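Local coordinates for protein phosphoethanolamine N-methyltransferase 1 (Haemonchus contortus, PDB 4KRG) that catalyses S-adenosylmethionine-dependent N-methylation of phosphoethanolamine, probably as the first methylation step of nematode phosphocholine biosynthesis, at residues W215-V219 and Q231-L235; I223-W229 and K346-R351; A198-R202 and A241-T247. Residue numbers count along the deposited sequence, not the author numbering.

Contact 1 (W215-V219 and Q231-L235); sequences WSCSV and QVHWL
Two extended segments pair as antiparallel strands. Their axes approach to 4.8 Å at 152°. The register sets C217 against H233 as a hydrogen-bonded pair and S218 against V232 as a non-hydrogen-bonded pair, CA-CA 4.6 Å. C217 N donates to H233 O at 3.1 Å, and H233 N donates to C217 O at 2.9 Å. At the strand end, V219 N donates to Q231 O at 2.8 Å; V219 is also the N-cap of the next helix. Toward W215 the pairing loosens. W215 O and L235 N are buried without a polar partner; W215 O meets W234 CA and W234 CD1, each at 3.4 Å.

W215 (chi1 p) and H233 (chi1 p) share one face with C217 and L235. The edge of the W215 six-membered ring meets the face of H233, T-shaped, centroids 4.7 Å apart and planes at 71°. W215 CZ2 packs on L235 CB at 3.4 Å. H233 ND1 is hydrogen-bonded to H157 NE2. On the other face S216 OG bonds to Y335 OH and S218 OG to W229 O. Q231 OE1 bonds to R159 NE and W129 NE1, and Q231 NE2 to S161 OG, close to the bound phosphoethanolamine.

Strand order and directions are consistent with β6 and β7 of a class I methyltransferase sheet. S216, Q231 and H233 find polar partners outside, so backbone bonds and aromatic packing join the strand pair.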
loop_
_atom_site.group_PDB
_atom_site.type_symbol
_atom_site.label_atom_id
_atom_site.label_comp_id
_atom_site.label_asym_id
_atom_site.label_seq_id
_atom_site.Cartn_x
_atom_site.Cartn_y
_atom_site.Cartn_z
ATOM N N TRP A 215 -2.919 2.739 5.471
ATOM C CA TRP A 215 -3.241 1.982 4.273
ATOM C C TRP A 215 -2.056 1.859 3.355
ATOM O O TRP A 215 -1.080 2.601 3.482
ATOM C CB TRP A 215 -4.402 2.615 3.495
ATOM C CG TRP A 215 -4.416 4.122 3.387
ATOM C CD1 TRP A 215 -5.131 4.969 4.163
ATOM C CD2 TRP A 215 -3.740 4.943 2.412
ATOM N NE1 TRP A 215 -4.937 6.266 3.760
ATOM C CE2 TRP A 215 -4.095 6.280 2.688
ATOM C CE3 TRP A 215 -2.878 4.679 1.347
ATOM C CZ2 TRP A 215 -3.611 7.352 1.933
ATOM C CZ3 TRP A 215 -2.391 5.746 0.601
ATOM C CH2 TRP A 215 -2.763 7.068 0.900
ATOM N N SER A 216 -2.157 0.898 2.443
ATOM C CA SER A 216 -1.278 0.802 1.290
ATOM C C SER A 216 -2.167 0.701 0.054
ATOM O O SER A 216 -3.048 -0.155 -0.014
ATOM C CB SER A 216 -0.400 -0.440 1.393
ATOM O OG SER A 216 0.555 -0.475 0.348
ATOM N N CYS A 217 -1.939 1.568 -0.923
ATOM C CA CYS A 217 -2.793 1.621 -2.102
ATOM C C CYS A 217 -1.940 1.828 -3.332
ATOM O O CYS A 217 -0.858 2.388 -3.244
ATOM C CB CYS A 217 -3.779 2.782 -1.992
ATOM S SG CYS A 217 -5.026 2.632 -0.701
ATOM N N SER A 218 -2.442 1.374 -4.472
ATOM C CA SER A 218 -1.800 1.598 -5.761
ATOM C C SER A 218 -2.354 2.893 -6.334
ATOM O O SER A 218 -3.557 3.144 -6.271
ATOM C CB SER A 218 -2.137 0.463 -6.728
ATOM O OG SER A 218 -1.722 -0.794 -6.246
ATOM N N VAL A 219 -1.485 3.715 -6.903
ATOM C CA VAL A 219 -1.914 4.984 -7.473
ATOM C C VAL A 219 -2.796 4.711 -8.688
ATOM O O VAL A 219 -2.342 4.088 -9.652
ATOM C CB VAL A 219 -0.694 5.815 -7.886
ATOM C CG1 VAL A 219 -1.130 7.121 -8.537
ATOM C CG2 VAL A 219 0.194 6.076 -6.682
ATOM N N GLN A 231 2.964 1.255 -8.219
ATOM C CA GLN A 231 3.146 2.614 -7.731
ATOM C C GLN A 231 2.365 2.689 -6.438
ATOM O O GLN A 231 1.146 2.872 -6.445
ATOM C CB GLN A 231 2.602 3.618 -8.734
ATOM C CG GLN A 231 3.425 3.677 -10.001
ATOM C CD GLN A 231 4.794 4.250 -9.746
ATOM O OE1 GLN A 231 4.924 5.423 -9.400
ATOM N NE2 GLN A 231 5.827 3.422 -9.890
ATOM N N VAL A 232 3.066 2.522 -5.325
ATOM C CA VAL A 232 2.402 2.289 -4.056
ATOM C C VAL A 232 2.627 3.456 -3.111
ATOM O O VAL A 232 3.735 3.988 -3.002
ATOM C CB VAL A 232 2.863 0.958 -3.407
ATOM C CG1 VAL A 232 2.008 0.627 -2.187
ATOM C CG2 VAL A 232 2.792 -0.195 -4.420
ATOM N N HIS A 233 1.557 3.873 -2.442
ATOM C CA HIS A 233 1.668 4.937 -1.453
ATOM C C HIS A 233 0.960 4.609 -0.144
ATOM O O HIS A 233 0.109 3.713 -0.083
ATOM C CB HIS A 233 1.268 6.310 -2.020
ATOM C CG HIS A 233 -0.192 6.466 -2.329
ATOM N ND1 HIS A 233 -0.873 7.638 -2.065
ATOM C CD2 HIS A 233 -1.081 5.641 -2.920
ATOM C CE1 HIS A 233 -2.125 7.517 -2.467
ATOM N NE2 HIS A 233 -2.279 6.308 -2.987
ATOM N N TRP A 234 1.356 5.324 0.906
ATOM C CA TRP A 234 0.929 5.038 2.266
ATOM C C TRP A 234 0.736 6.337 3.015
ATOM O O TRP A 234 1.535 7.258 2.878
ATOM C CB TRP A 234 2.006 4.236 3.007
ATOM C CG TRP A 234 2.505 3.034 2.278
ATOM C CD1 TRP A 234 1.993 1.771 2.334
ATOM C CD2 TRP A 234 3.625 2.981 1.388
ATOM N NE1 TRP A 234 2.719 0.937 1.528
ATOM C CE2 TRP A 234 3.724 1.648 0.936
ATOM C CE3 TRP A 234 4.542 3.923 0.920
ATOM C CZ2 TRP A 234 4.713 1.244 0.038
ATOM C CZ3 TRP A 234 5.520 3.517 0.025
ATOM C CH2 TRP A 234 5.599 2.189 -0.401
ATOM N N LEU A 235 -0.319 6.405 3.815
ATOM C CA LEU A 235 -0.470 7.487 4.778
ATOM C C LEU A 235 -0.267 6.883 6.158
ATOM O O LEU A 235 -0.891 5.880 6.509
ATOM C CB LEU A 235 -1.848 8.138 4.678
ATOM C CG LEU A 235 -2.055 9.373 5.559
ATOM C CD1 LEU A 235 -1.074 10.464 5.189
ATOM C CD2 LEU A 235 -3.482 9.878 5.414
#

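Contact 2 (I223-W229 and K346-R351); sequences IRRCNNW and KDQRVR. With BOG (octyl beta-D-glucopyranoside), chain E.
The C-terminal part of helix 220-226 and the residues after it face segment 346-351, which runs from a helix end into a strand. N227 (phi 47°) and K346 (phi 55°) both leave their helices with positive phi, and their CA atoms lie 5.9 Å apart. D347-V350 forms a type I turn. D347 OD1 accepts from R349 N at 3.0 Å, an Asx turn.

One direct hydrogen bond joins the segments: W229 NE1 donates to V350 O at 2.8 Å. The ring edge also meets D347 O, 3.2 Å from W229 CZ2.

Apolar packing is led by I223, whose CD1 lies 3.5 Å from R351 CD. I223 CG2 sits over one face of the R351 guanidinium. C8' of the octyl glucoside lies over the opposite face. W229 CH2 rests 3.8 Å from K346 CA.

R351 NE donates to Q348 O at 2.7 Å. R349 NH2 bridges D347 OD2 at 2.6 Å. A water accepts from R224 NH1 and, weakly, from R351 NH1.

Strand 350-354 is probably part of the second methyltransferase-like domain. One indole bond and the aliphatic part of R351 tie the two segments. The R351 guanidinium donates from NE and NH2 to Q348 O; the salt bridge is R349 with D347.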
loop_
_atom_site.group_PDB
_atom_site.type_symbol
_atom_site.label_atom_id
_atom_site.label_comp_id
_atom_site.label_asym_id
_atom_site.label_seq_id
_atom_site.Cartn_x
_atom_site.Cartn_y
_atom_site.Cartn_z
ATOM N N ILE A 223 -2.389 2.542 -12.655
ATOM C CA ILE A 223 -3.070 1.330 -13.076
ATOM C C ILE A 223 -3.791 1.593 -14.394
ATOM O O ILE A 223 -3.609 0.850 -15.361
ATOM C CB ILE A 223 -4.056 0.823 -12.022
ATOM C CG1 ILE A 223 -3.295 0.360 -10.777
ATOM C CG2 ILE A 223 -4.900 -0.316 -12.592
ATOM C CD1 ILE A 223 -4.190 -0.036 -9.632
ATOM N N ARG A 224 -4.589 2.659 -14.449
ATOM C CA ARG A 224 -5.433 2.898 -15.620
ATOM C C ARG A 224 -4.639 3.145 -16.883
ATOM O O ARG A 224 -4.990 2.646 -17.951
ATOM C CB ARG A 224 -6.372 4.083 -15.399
ATOM C CG ARG A 224 -7.426 3.866 -14.343
ATOM C CD ARG A 224 -8.510 4.918 -14.478
ATOM N NE ARG A 224 -7.960 6.260 -14.621
ATOM C CZ ARG A 224 -7.552 6.998 -13.596
ATOM N NH1 ARG A 224 -7.630 6.509 -12.367
ATOM N NH2 ARG A 224 -7.070 8.218 -13.794
ATOM N N ARG A 225 -3.570 3.922 -16.770
ATOM C CA ARG A 225 -2.845 4.370 -17.954
ATOM C C ARG A 225 -1.515 3.676 -18.193
ATOM O O ARG A 225 -0.994 3.712 -19.302
ATOM C CB ARG A 225 -2.662 5.885 -17.909
ATOM C CG ARG A 225 -3.981 6.612 -17.851
ATOM C CD ARG A 225 -3.823 8.108 -17.878
ATOM N NE ARG A 225 -5.129 8.765 -17.923
ATOM C CZ ARG A 225 -5.501 9.645 -18.847
ATOM N NH1 ARG A 225 -4.654 10.005 -19.800
ATOM N NH2 ARG A 225 -6.714 10.182 -18.807
ATOM N N CYS A 226 -0.969 3.036 -17.166
ATOM C CA CYS A 226 0.325 2.377 -17.298
ATOM C C CYS A 226 0.288 0.889 -16.951
ATOM O O CYS A 226 1.328 0.231 -16.935
ATOM C CB CYS A 226 1.368 3.096 -16.446
ATOM S SG CYS A 226 1.481 4.870 -16.773
ATOM N N ASN A 227 -0.909 0.368 -16.683
ATOM C CA ASN A 227 -1.097 -1.025 -16.257
ATOM C C ASN A 227 -0.134 -1.440 -15.145
ATOM O O ASN A 227 0.307 -2.591 -15.080
ATOM C CB ASN A 227 -1.001 -1.994 -17.443
ATOM C CG ASN A 227 -2.277 -2.041 -18.266
ATOM O OD1 ASN A 227 -2.267 -1.730 -19.458
ATOM N ND2 ASN A 227 -3.383 -2.438 -17.635
ATOM N N ASN A 228 0.179 -0.487 -14.273
ATOM C CA ASN A 228 1.153 -0.689 -13.217
ATOM C C ASN A 228 0.509 -0.536 -11.844
ATOM O O ASN A 228 0.072 0.557 -11.475
ATOM C CB ASN A 228 2.307 0.301 -13.394
ATOM C CG ASN A 228 3.458 0.036 -12.450
ATOM O OD1 ASN A 228 3.442 -0.923 -11.673
ATOM N ND2 ASN A 228 4.480 0.882 -12.523
ATOM N N TRP A 229 0.457 -1.639 -11.099
ATOM C CA TRP A 229 -0.131 -1.680 -9.760
ATOM C C TRP A 229 0.894 -1.369 -8.679
ATOM O O TRP A 229 0.551 -1.267 -7.502
ATOM C CB TRP A 229 -0.702 -3.081 -9.483
ATOM C CG TRP A 229 -2.095 -3.326 -10.001
ATOM C CD1 TRP A 229 -3.219 -3.495 -9.254
ATOM C CD2 TRP A 229 -2.501 -3.433 -11.376
ATOM N NE1 TRP A 229 -4.304 -3.701 -10.072
ATOM C CE2 TRP A 229 -3.897 -3.664 -11.377
ATOM C CE3 TRP A 229 -1.835 -3.363 -12.602
ATOM C CZ2 TRP A 229 -4.629 -3.824 -12.560
ATOM C CZ3 TRP A 229 -2.564 -3.514 -13.773
ATOM C CH2 TRP A 229 -3.947 -3.740 -13.741
ATOM N N LYS A 346 -2.866 -7.704 -15.718
ATOM C CA LYS A 346 -3.283 -6.458 -16.349
ATOM C C LYS A 346 -4.788 -6.403 -16.616
ATOM O O LYS A 346 -5.212 -6.075 -17.721
ATOM C CB LYS A 346 -2.493 -6.203 -17.632
ATOM C CG LYS A 346 -1.001 -6.190 -17.404
ATOM C CD LYS A 346 -0.227 -5.651 -18.598
ATOM C CE LYS A 346 1.280 -5.739 -18.354
ATOM N NZ LYS A 346 1.710 -7.141 -18.071
ATOM N N ASP A 347 -5.576 -6.746 -15.597
ATOM C CA ASP A 347 -7.019 -6.515 -15.593
ATOM C C ASP A 347 -7.273 -5.351 -14.645
ATOM O O ASP A 347 -7.214 -5.513 -13.421
ATOM C CB ASP A 347 -7.773 -7.754 -15.107
ATOM C CG ASP A 347 -9.284 -7.605 -15.220
ATOM O OD1 ASP A 347 -9.773 -6.457 -15.269
ATOM O OD2 ASP A 347 -9.993 -8.637 -15.264
ATOM N N GLN A 348 -7.567 -4.185 -15.215
ATOM C CA GLN A 348 -7.668 -2.950 -14.450
ATOM C C GLN A 348 -8.858 -2.942 -13.488
ATOM O O GLN A 348 -8.949 -2.092 -12.600
ATOM C CB GLN A 348 -7.723 -1.742 -15.393
ATOM C CG GLN A 348 -8.972 -1.671 -16.258
ATOM C CD GLN A 348 -10.140 -0.976 -15.570
ATOM O OE1 GLN A 348 -9.955 -0.036 -14.792
ATOM N NE2 GLN A 348 -11.349 -1.443 -15.851
ATOM N N ARG A 349 -9.763 -3.892 -13.665
ATOM C CA ARG A 349 -10.926 -3.991 -12.801
ATOM C C ARG A 349 -10.575 -4.508 -11.409
ATOM O O ARG A 349 -11.368 -4.375 -10.483
ATOM C CB ARG A 349 -11.974 -4.901 -13.437
ATOM C CG ARG A 349 -12.486 -4.431 -14.786
ATOM C CD ARG A 349 -13.379 -5.479 -15.399
ATOM N NE ARG A 349 -12.633 -6.710 -15.643
ATOM C CZ ARG A 349 -13.133 -7.805 -16.205
ATOM N NH1 ARG A 349 -14.401 -7.845 -16.600
ATOM N NH2 ARG A 349 -12.356 -8.866 -16.373
ATOM N N VAL A 350 -9.391 -5.103 -11.271
ATOM C CA VAL A 350 -8.993 -5.738 -10.014
ATOM C C VAL A 350 -7.989 -4.869 -9.275
ATOM O O VAL A 350 -6.974 -4.470 -9.844
ATOM C CB VAL A 350 -8.376 -7.142 -10.242
ATOM C CG1 VAL A 350 -7.944 -7.751 -8.922
ATOM C CG2 VAL A 350 -9.374 -8.055 -10.914
ATOM N N ARG A 351 -8.286 -4.564 -8.013
ATOM C CA ARG A 351 -7.430 -3.704 -7.200
ATOM C C ARG A 351 -7.198 -4.346 -5.839
ATOM O O ARG A 351 -8.049 -5.076 -5.343
ATOM C CB ARG A 351 -8.074 -2.325 -7.011
ATOM C CG ARG A 351 -8.579 -1.669 -8.277
ATOM C CD ARG A 351 -7.467 -1.194 -9.164
ATOM N NE ARG A 351 -7.953 -0.759 -10.472
ATOM C CZ ARG A 351 -8.298 0.487 -10.775
ATOM N NH1 ARG A 351 -8.208 1.450 -9.865
ATOM N NH2 ARG A 351 -8.726 0.771 -11.996
HETATM C C1 BOG E . -18.938 2.422 -5.218
HETATM O O1 BOG E . -17.603 2.628 -4.931
HETATM C C2 BOG E . -19.708 3.726 -5.192
HETATM O O2 BOG E . -19.682 4.242 -3.871
HETATM C C3 BOG E . -21.121 3.506 -5.615
HETATM O O3 BOG E . -21.827 4.778 -5.648
HETATM C C4 BOG E . -21.200 2.843 -6.952
HETATM O O4 BOG E . -22.572 2.572 -7.303
HETATM C C5 BOG E . -20.418 1.538 -6.953
HETATM O O5 BOG E . -19.023 1.776 -6.551
HETATM C C6 BOG E . -20.415 0.932 -8.286
HETATM O O6 BOG E . -20.683 -0.426 -8.134
HETATM C "C1'" BOG E . -17.015 1.531 -4.234
HETATM C "C2'" BOG E . -15.540 1.905 -3.930
HETATM C "C3'" BOG E . -14.773 2.262 -5.192
HETATM C "C4'" BOG E . -13.669 1.497 -5.583
HETATM C "C5'" BOG E . -13.365 1.348 -7.100
HETATM C "C6'" BOG E . -12.041 0.628 -7.389
HETATM C "C7'" BOG E . -12.192 -0.903 -7.570
HETATM C "C8'" BOG E . -11.980 -1.312 -8.987
HETATM O O HOH W 1 -9.407 4.365 -11.307
#

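Contact 3 (A198-R202 and A241-T247); sequences AIRYR and AVGDEET
R200, E246 and T247 bury the most area here. R200 lies just past helix 189-198, in an extended segment. E246 and T247 belong to the loop between strand 231-240 and helix 249-271. The closest CA pair is R200 and E246, 4.8 Å apart.

R200 points its CA-CB bond at the loop. Its backbone N donates to T247 OG1 at 2.8 Å, and T247 N returns a bond to R200 O at 3.1 Å. The T247 hydroxyl, chi1 p, thus stands in for a backbone acceptor. The R200 side chain (chi1 m, chi2 m, chi3 t) brings NE to D244 OD2, a salt bridge at 2.8 Å. D244 closes a type II turn that starts at A241, with G243 at phi 81°. R200 CD packs on A241 CB at 4.0 Å. R200 NH1 turns back to I199 O at 2.7 Å and also bonds to R197 O.

E246 (chi1 m, chi2 t) reaches R202 (chi1 t). E246 OE1 lies 3.5 Å from R202 NE, a long salt bridge. One water also bridges these two atoms. A second donates to E246 OE2 at 2.6 Å and weakly accepts from R202 N at 3.3 Å.

This polar contact holds the loop before helix 249-271 along short strand 200-202, which pairs with strand 208-218. Two arginine-carboxylate pairs, one short, one long and water-bridged, supplement the bonds R200 N to T247 OG1 and T247 N to R200 O.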
loop_
_atom_site.group_PDB
_atom_site.type_symbol
_atom_site.label_atom_id
_atom_site.label_comp_id
_atom_site.label_asym_id
_atom_site.label_seq_id
_atom_site.Cartn_x
_atom_site.Cartn_y
_atom_site.Cartn_z
ATOM N N ALA A 198 7.532 -1.275 12.107
ATOM C CA ALA A 198 8.561 -1.714 13.049
ATOM C C ALA A 198 9.081 -0.583 13.928
ATOM O O ALA A 198 9.382 -0.798 15.102
ATOM C CB ALA A 198 9.719 -2.370 12.309
ATOM N N ILE A 199 9.204 0.609 13.350
ATOM C CA ILE A 199 9.855 1.734 14.018
ATOM C C ILE A 199 9.281 2.043 15.404
ATOM O O ILE A 199 8.064 2.134 15.590
ATOM C CB ILE A 199 9.829 3.009 13.131
ATOM C CG1 ILE A 199 10.842 2.881 11.995
ATOM C CG2 ILE A 199 10.142 4.260 13.945
ATOM C CD1 ILE A 199 10.733 3.971 10.947
ATOM N N ARG A 200 10.180 2.174 16.375
ATOM C CA ARG A 200 9.849 2.653 17.708
ATOM C C ARG A 200 10.862 3.730 18.047
ATOM O O ARG A 200 12.056 3.450 18.135
ATOM C CB ARG A 200 9.946 1.521 18.728
ATOM C CG ARG A 200 8.975 0.382 18.504
ATOM C CD ARG A 200 7.549 0.855 18.631
ATOM N NE ARG A 200 6.602 -0.237 18.459
ATOM C CZ ARG A 200 6.181 -0.682 17.281
ATOM N NH1 ARG A 200 6.623 -0.130 16.160
ATOM N NH2 ARG A 200 5.318 -1.682 17.230
ATOM N N TYR A 201 10.390 4.955 18.235
ATOM C CA TYR A 201 11.271 6.092 18.487
ATOM C C TYR A 201 11.013 6.727 19.848
ATOM O O TYR A 201 9.873 7.075 20.167
ATOM C CB TYR A 201 11.073 7.140 17.392
ATOM C CG TYR A 201 11.791 8.454 17.618
ATOM C CD1 TYR A 201 13.112 8.617 17.236
ATOM C CD2 TYR A 201 11.138 9.545 18.197
ATOM C CE1 TYR A 201 13.768 9.819 17.434
ATOM C CE2 TYR A 201 11.790 10.751 18.396
ATOM C CZ TYR A 201 13.101 10.880 18.015
ATOM O OH TYR A 201 13.754 12.073 18.210
ATOM N N ARG A 202 12.070 6.882 20.642
ATOM C CA ARG A 202 11.972 7.621 21.895
ATOM C C ARG A 202 12.429 9.054 21.678
ATOM O O ARG A 202 13.564 9.293 21.259
ATOM C CB ARG A 202 12.821 6.980 22.992
ATOM C CG ARG A 202 12.602 7.608 24.364
ATOM C CD ARG A 202 13.399 6.918 25.477
ATOM N NE ARG A 202 12.813 5.647 25.903
ATOM C CZ ARG A 202 11.881 5.520 26.847
ATOM N NH1 ARG A 202 11.418 6.590 27.475
ATOM N NH2 ARG A 202 11.411 4.321 27.166
ATOM N N ALA A 241 3.485 4.686 21.517
ATOM C CA ALA A 241 3.757 3.267 21.698
ATOM C C ALA A 241 4.141 3.009 23.152
ATOM O O ALA A 241 5.307 2.751 23.451
ATOM C CB ALA A 241 4.865 2.819 20.778
ATOM N N VAL A 242 3.157 3.082 24.047
ATOM C CA VAL A 242 3.394 2.925 25.484
ATOM C C VAL A 242 4.019 1.568 25.816
ATOM O O VAL A 242 3.514 0.526 25.402
ATOM C CB VAL A 242 2.086 3.084 26.298
ATOM C CG1 VAL A 242 2.344 2.858 27.780
ATOM C CG2 VAL A 242 1.471 4.460 26.067
ATOM N N GLY A 243 5.124 1.590 26.555
ATOM C CA GLY A 243 5.740 0.366 27.026
ATOM C C GLY A 243 6.620 -0.347 26.018
ATOM O O GLY A 243 7.233 -1.362 26.343
ATOM N N ASP A 244 6.688 0.167 24.795
ATOM C CA ASP A 244 7.511 -0.464 23.773
ATOM C C ASP A 244 8.976 -0.093 23.966
ATOM O O ASP A 244 9.290 0.805 24.749
ATOM C CB ASP A 244 7.026 -0.066 22.380
ATOM C CG ASP A 244 5.682 -0.684 22.032
ATOM O OD1 ASP A 244 5.016 -1.225 22.943
ATOM O OD2 ASP A 244 5.288 -0.624 20.849
ATOM N N GLU A 245 9.867 -0.792 23.266
ATOM C CA GLU A 245 11.301 -0.506 23.338
ATOM C C GLU A 245 11.829 0.024 22.003
ATOM O O GLU A 245 11.359 -0.384 20.940
ATOM C CB GLU A 245 12.084 -1.754 23.751
ATOM C CG GLU A 245 11.959 -2.923 22.782
ATOM C CD GLU A 245 12.995 -4.008 23.034
ATOM O OE1 GLU A 245 13.528 -4.076 24.160
ATOM O OE2 GLU A 245 13.284 -4.789 22.104
ATOM N N GLU A 246 12.808 0.927 22.063
ATOM C CA GLU A 246 13.333 1.575 20.861
ATOM C C GLU A 246 13.870 0.569 19.863
ATOM O O GLU A 246 14.348 -0.501 20.236
ATOM C CB GLU A 246 14.451 2.557 21.212
ATOM C CG GLU A 246 14.007 3.742 22.028
ATOM C CD GLU A 246 15.161 4.623 22.450
ATOM O OE1 GLU A 246 15.414 4.724 23.671
ATOM O OE2 GLU A 246 15.811 5.217 21.564
ATOM N N THR A 247 13.779 0.917 18.588
ATOM C CA THR A 247 14.409 0.123 17.553
ATOM C C THR A 247 15.542 0.953 17.006
ATOM O O THR A 247 15.316 2.039 16.478
ATOM C CB THR A 247 13.439 -0.216 16.417
ATOM O OG1 THR A 247 12.703 0.958 16.056
ATOM C CG2 THR A 247 12.471 -1.297 16.854
HETATM O O HOH W 2 15.024 6.165 19.236
HETATM O O HOH W 3 14.236 2.975 25.696
#

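Overall arrangement
Contact 1 is the core contact, with every touching residue buried and its centre about 4 Å from the centre of the chain. Contacts 2 and 3 are partly exposed and lie on opposite sides of that centre, their own centres about 37 Å apart. Contacts 1 and 2 share chain elements: helix 220-226 connects the two strands of contact 1, S218 OG hydrogen-bonds to W229 O at 2.6 Å, and S218 CB packs on I223 CD1. Contact 3 does not touch either, although strand 200-202 pairs with strand 208-218 in the same sheet. Chemistry follows place: backbone ladder and rings inside, an indole bond with arginine packing probably between domains, and salt bridges with water at the outer end.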